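PDB 2I44: serine-threonine phosphatase 2C from Toxoplasma gondii, which probably dephosphorylates phosphoserine and phosphothreonine residues of proteins as a metal-dependent phosphatase of the PP2C family, here with calcium bound. Local coordinates for residues F22-R33 / A310-K321. Residues are numbered along the deposited sequence; the frame is centred on the assembly and turned at random.
Sequences FDAAIFTDIGGR and ADNITAMTVFFK. With CA (calcium ion), chain D.
Strands 22-29 and 313-320 run antiparallel, their axes 4.6 Å apart at closest, and are zipped by paired backbone hydrogen bonds at Asp23-Phe319, Ala25-Thr317, Phe27-Ala315 and Asp29-Ile313. They bring the N-terminal and C-terminal parts of the chain together as neighbours in one sheet of the PP2C beta sandwich. Phe22, Ile26, Thr28, Thr314, Met316 and Val318 lie on the face turned to the second sheet, where Phe56 of strand 53-62 packs on Met316 and Val318. Ile26 and Met316 lie side by side and point the same way; Met316, a selenomethionine, is extended through chi1 and chi2 and bends only at chi3 (-82°), which turns its CE methyl onto Ile26 CD1 in a tight 3.3 Å contact. Thr28 OG1 and Thr314 OG1 meet at 2.7 Å, and Asp38 OD2 is also hydrogen-bonded to the Thr314 hydroxyl. On the opposite face, Phe27 and Ile313 touch helix 291-305. At one end Lys321 crosses Asp23 at about a right angle; Lys321 NZ forms a salt bridge with Asp23 OD1 at 2.7 Å, on its syn side but 28° out of the carboxylate plane, and also bonds to Tyr19 O, while Asp23 OD2 pairs with Arg285. At the other end an Asx turn, Gly31 N to Asp29 OD1, leads into a type II' turn, and Gly32 N bonds to Ala310 O. Here the contact reaches the metal centre: Asp311, with Asp60 and Asp266, binds a calcium ion. Asp311 OD2 ligates the calcium at 2.3 Å, while Asp311 OD1 accepts from a calcium-bound water and makes a salt bridge to Arg33 NE at 3.3 Å whose hydrogen bond is weak and bent (124°).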
# COMPACT_ATOMS: atom_id res chain seq x y z
N PHE A 22 -16.38 10.87 0.27
CA PHE A 22 -15.04 11.37 -0.01
C PHE A 22 -14.85 11.72 -1.47
O PHE A 22 -15.60 11.27 -2.33
CB PHE A 22 -14.03 10.29 0.35
CG PHE A 22 -14.20 9.04 -0.47
CD1 PHE A 22 -13.54 8.90 -1.70
CD2 PHE A 22 -15.07 8.04 -0.06
CE1 PHE A 22 -13.76 7.77 -2.50
CE2 PHE A 22 -15.29 6.91 -0.85
CZ PHE A 22 -14.63 6.78 -2.07
N ASP A 23 -13.82 12.51 -1.75
CA ASP A 23 -13.47 12.86 -3.12
C ASP A 23 -12.12 12.20 -3.35
O ASP A 23 -11.28 12.16 -2.45
CB ASP A 23 -13.35 14.38 -3.29
CG ASP A 23 -14.62 15.11 -2.92
OD1 ASP A 23 -15.71 14.55 -3.16
OD2 ASP A 23 -14.53 16.24 -2.38
N ALA A 24 -11.92 11.65 -4.54
CA ALA A 24 -10.66 10.97 -4.81
C ALA A 24 -10.06 11.31 -6.15
O ALA A 24 -10.75 11.72 -7.08
CB ALA A 24 -10.86 9.46 -4.70
N ALA A 25 -8.75 11.14 -6.22
CA ALA A 25 -7.99 11.40 -7.44
C ALA A 25 -6.83 10.43 -7.44
O ALA A 25 -6.31 10.07 -6.39
CB ALA A 25 -7.48 12.83 -7.44
N ILE A 26 -6.42 9.99 -8.63
CA ILE A 26 -5.31 9.06 -8.74
C ILE A 26 -4.50 9.44 -9.96
O ILE A 26 -5.06 9.62 -11.04
CB ILE A 26 -5.79 7.60 -8.92
CG1 ILE A 26 -6.85 7.25 -7.88
CG2 ILE A 26 -4.61 6.64 -8.79
CD1 ILE A 26 -7.49 5.89 -8.12
N PHE A 27 -3.19 9.55 -9.79
CA PHE A 27 -2.31 9.89 -10.90
C PHE A 27 -1.02 9.08 -10.79
O PHE A 27 -0.52 8.85 -9.69
CB PHE A 27 -1.97 11.38 -10.89
CG PHE A 27 -1.36 11.87 -12.18
CD1 PHE A 27 -2.17 12.17 -13.28
CD2 PHE A 27 0.02 11.98 -12.32
CE1 PHE A 27 -1.62 12.59 -14.49
CE2 PHE A 27 0.59 12.40 -13.53
CZ PHE A 27 -0.23 12.70 -14.62
N THR A 28 -0.49 8.66 -11.93
CA THR A 28 0.73 7.89 -11.95
C THR A 28 1.62 8.34 -13.10
O THR A 28 1.15 8.94 -14.06
CB THR A 28 0.43 6.37 -12.10
OG1 THR A 28 1.64 5.62 -11.95
CG2 THR A 28 -0.18 6.08 -13.49
N ASP A 29 2.91 8.06 -12.99
CA ASP A 29 3.85 8.43 -14.04
C ASP A 29 5.01 7.45 -14.01
O ASP A 29 5.44 7.02 -12.94
CB ASP A 29 4.36 9.86 -13.82
CG ASP A 29 5.06 10.41 -15.05
OD1 ASP A 29 6.12 9.89 -15.43
OD2 ASP A 29 4.52 11.38 -15.65
N ILE A 30 5.51 7.08 -15.19
CA ILE A 30 6.60 6.13 -15.29
C ILE A 30 7.93 6.73 -14.83
O ILE A 30 8.84 6.00 -14.45
CB ILE A 30 6.75 5.60 -16.74
CG1 ILE A 30 7.69 4.40 -16.76
CG2 ILE A 30 7.28 6.71 -17.67
CD1 ILE A 30 7.67 3.62 -18.05
N GLY A 31 8.02 8.05 -14.87
CA GLY A 31 9.26 8.69 -14.46
C GLY A 31 10.36 8.33 -15.43
O GLY A 31 10.15 8.28 -16.64
N GLY A 32 11.55 8.04 -14.90
CA GLY A 32 12.66 7.69 -15.76
C GLY A 32 13.00 6.22 -15.84
O GLY A 32 14.05 5.85 -16.35
N ARG A 33 12.11 5.37 -15.34
CA ARG A 33 12.35 3.93 -15.36
C ARG A 33 11.98 3.34 -16.72
O ARG A 33 11.21 3.93 -17.47
CB ARG A 33 11.53 3.25 -14.25
CG ARG A 33 11.55 3.98 -12.91
CD ARG A 33 12.95 4.10 -12.30
NE ARG A 33 13.27 3.00 -11.40
CZ ARG A 33 13.71 1.81 -11.79
NH1 ARG A 33 13.90 1.57 -13.08
NH2 ARG A 33 13.98 0.86 -10.90
N ALA A 310 13.90 10.04 -12.12
CA ALA A 310 12.77 9.75 -11.25
C ALA A 310 12.28 8.30 -11.29
O ALA A 310 12.30 7.64 -12.33
CB ALA A 310 11.61 10.70 -11.57
N ASP A 311 11.84 7.81 -10.14
CA ASP A 311 11.31 6.45 -10.03
C ASP A 311 9.85 6.47 -10.50
O ASP A 311 9.32 7.54 -10.78
CB ASP A 311 11.38 6.01 -8.57
CG ASP A 311 10.83 4.61 -8.35
OD1 ASP A 311 10.85 3.81 -9.31
OD2 ASP A 311 10.40 4.31 -7.22
N ASN A 312 9.21 5.31 -10.60
CA ASN A 312 7.79 5.32 -10.97
C ASN A 312 7.17 6.09 -9.80
O ASN A 312 7.63 5.95 -8.66
CB ASN A 312 7.17 3.91 -10.98
CG ASN A 312 7.66 3.03 -12.11
OD1 ASN A 312 8.07 3.51 -13.17
ND2 ASN A 312 7.58 1.73 -11.91
N ILE A 313 6.15 6.90 -10.07
CA ILE A 313 5.50 7.67 -9.02
C ILE A 313 4.00 7.52 -9.15
O ILE A 313 3.43 7.71 -10.22
CB ILE A 313 5.83 9.18 -9.11
CG1 ILE A 313 7.34 9.38 -9.26
CG2 ILE A 313 5.34 9.89 -7.86
CD1 ILE A 313 7.74 10.83 -9.50
N THR A 314 3.35 7.17 -8.04
CA THR A 314 1.91 7.00 -8.01
C THR A 314 1.36 7.62 -6.74
O THR A 314 1.88 7.39 -5.64
CB THR A 314 1.52 5.51 -8.05
OG1 THR A 314 1.89 4.97 -9.33
CG2 THR A 314 0.02 5.33 -7.84
N ALA A 315 0.31 8.42 -6.90
CA ALA A 315 -0.32 9.07 -5.76
C ALA A 315 -1.84 8.95 -5.87
O ALA A 315 -2.42 9.13 -6.94
CB ALA A 315 0.10 10.53 -5.70
N MSE A 316 -2.47 8.62 -4.75
CA MSE A 316 -3.92 8.50 -4.68
C MSE A 316 -4.31 9.39 -3.52
O MSE A 316 -3.89 9.16 -2.39
CB MSE A 316 -4.31 7.04 -4.40
CG MSE A 316 -5.82 6.77 -4.35
SE MSE A 316 -6.27 4.91 -3.92
CE MSE A 316 -6.06 4.16 -5.68
N THR A 317 -5.10 10.42 -3.80
CA THR A 317 -5.54 11.35 -2.77
C THR A 317 -7.01 11.16 -2.41
O THR A 317 -7.86 11.03 -3.29
CB THR A 317 -5.33 12.82 -3.22
OG1 THR A 317 -5.87 13.01 -4.53
CG2 THR A 317 -3.85 13.16 -3.23
N VAL A 318 -7.30 11.13 -1.11
CA VAL A 318 -8.67 10.94 -0.64
C VAL A 318 -9.02 12.04 0.36
O VAL A 318 -8.39 12.18 1.40
CB VAL A 318 -8.82 9.56 0.06
CG1 VAL A 318 -10.26 9.36 0.51
CG2 VAL A 318 -8.39 8.44 -0.88
N PHE A 319 -10.03 12.84 0.02
CA PHE A 319 -10.45 13.93 0.90
C PHE A 319 -11.78 13.55 1.55
O PHE A 319 -12.78 13.37 0.86
CB PHE A 319 -10.60 15.23 0.11
CG PHE A 319 -9.30 15.76 -0.44
CD1 PHE A 319 -8.54 16.67 0.30
CD2 PHE A 319 -8.83 15.34 -1.68
CE1 PHE A 319 -7.33 17.15 -0.19
CE2 PHE A 319 -7.62 15.81 -2.18
CZ PHE A 319 -6.86 16.72 -1.44
N PHE A 320 -11.76 13.42 2.87
CA PHE A 320 -12.95 13.06 3.61
C PHE A 320 -13.99 14.18 3.60
O PHE A 320 -13.66 15.34 3.36
CB PHE A 320 -12.56 12.73 5.05
CG PHE A 320 -11.56 11.61 5.17
CD1 PHE A 320 -11.91 10.31 4.82
CD2 PHE A 320 -10.26 11.87 5.60
CE1 PHE A 320 -10.97 9.27 4.90
CE2 PHE A 320 -9.32 10.84 5.69
CZ PHE A 320 -9.68 9.54 5.33
N LYS A 321 -15.24 13.82 3.84
CA LYS A 321 -16.32 14.80 3.87
C LYS A 321 -17.25 14.50 5.04
O LYS A 321 -17.11 13.40 5.62
CB LYS A 321 -17.11 14.76 2.56
CG LYS A 321 -16.35 15.35 1.38
CD LYS A 321 -17.19 15.42 0.11
CE LYS A 321 -17.42 14.05 -0.50
NZ LYS A 321 -18.08 14.17 -1.84
CA CA D . 9.38 2.48 -6.26
O HOH W 1 9.83 1.48 -8.05
O HOH W 2 7.49 3.51 -7.11
O HOH W 3 10.62 1.50 -5.15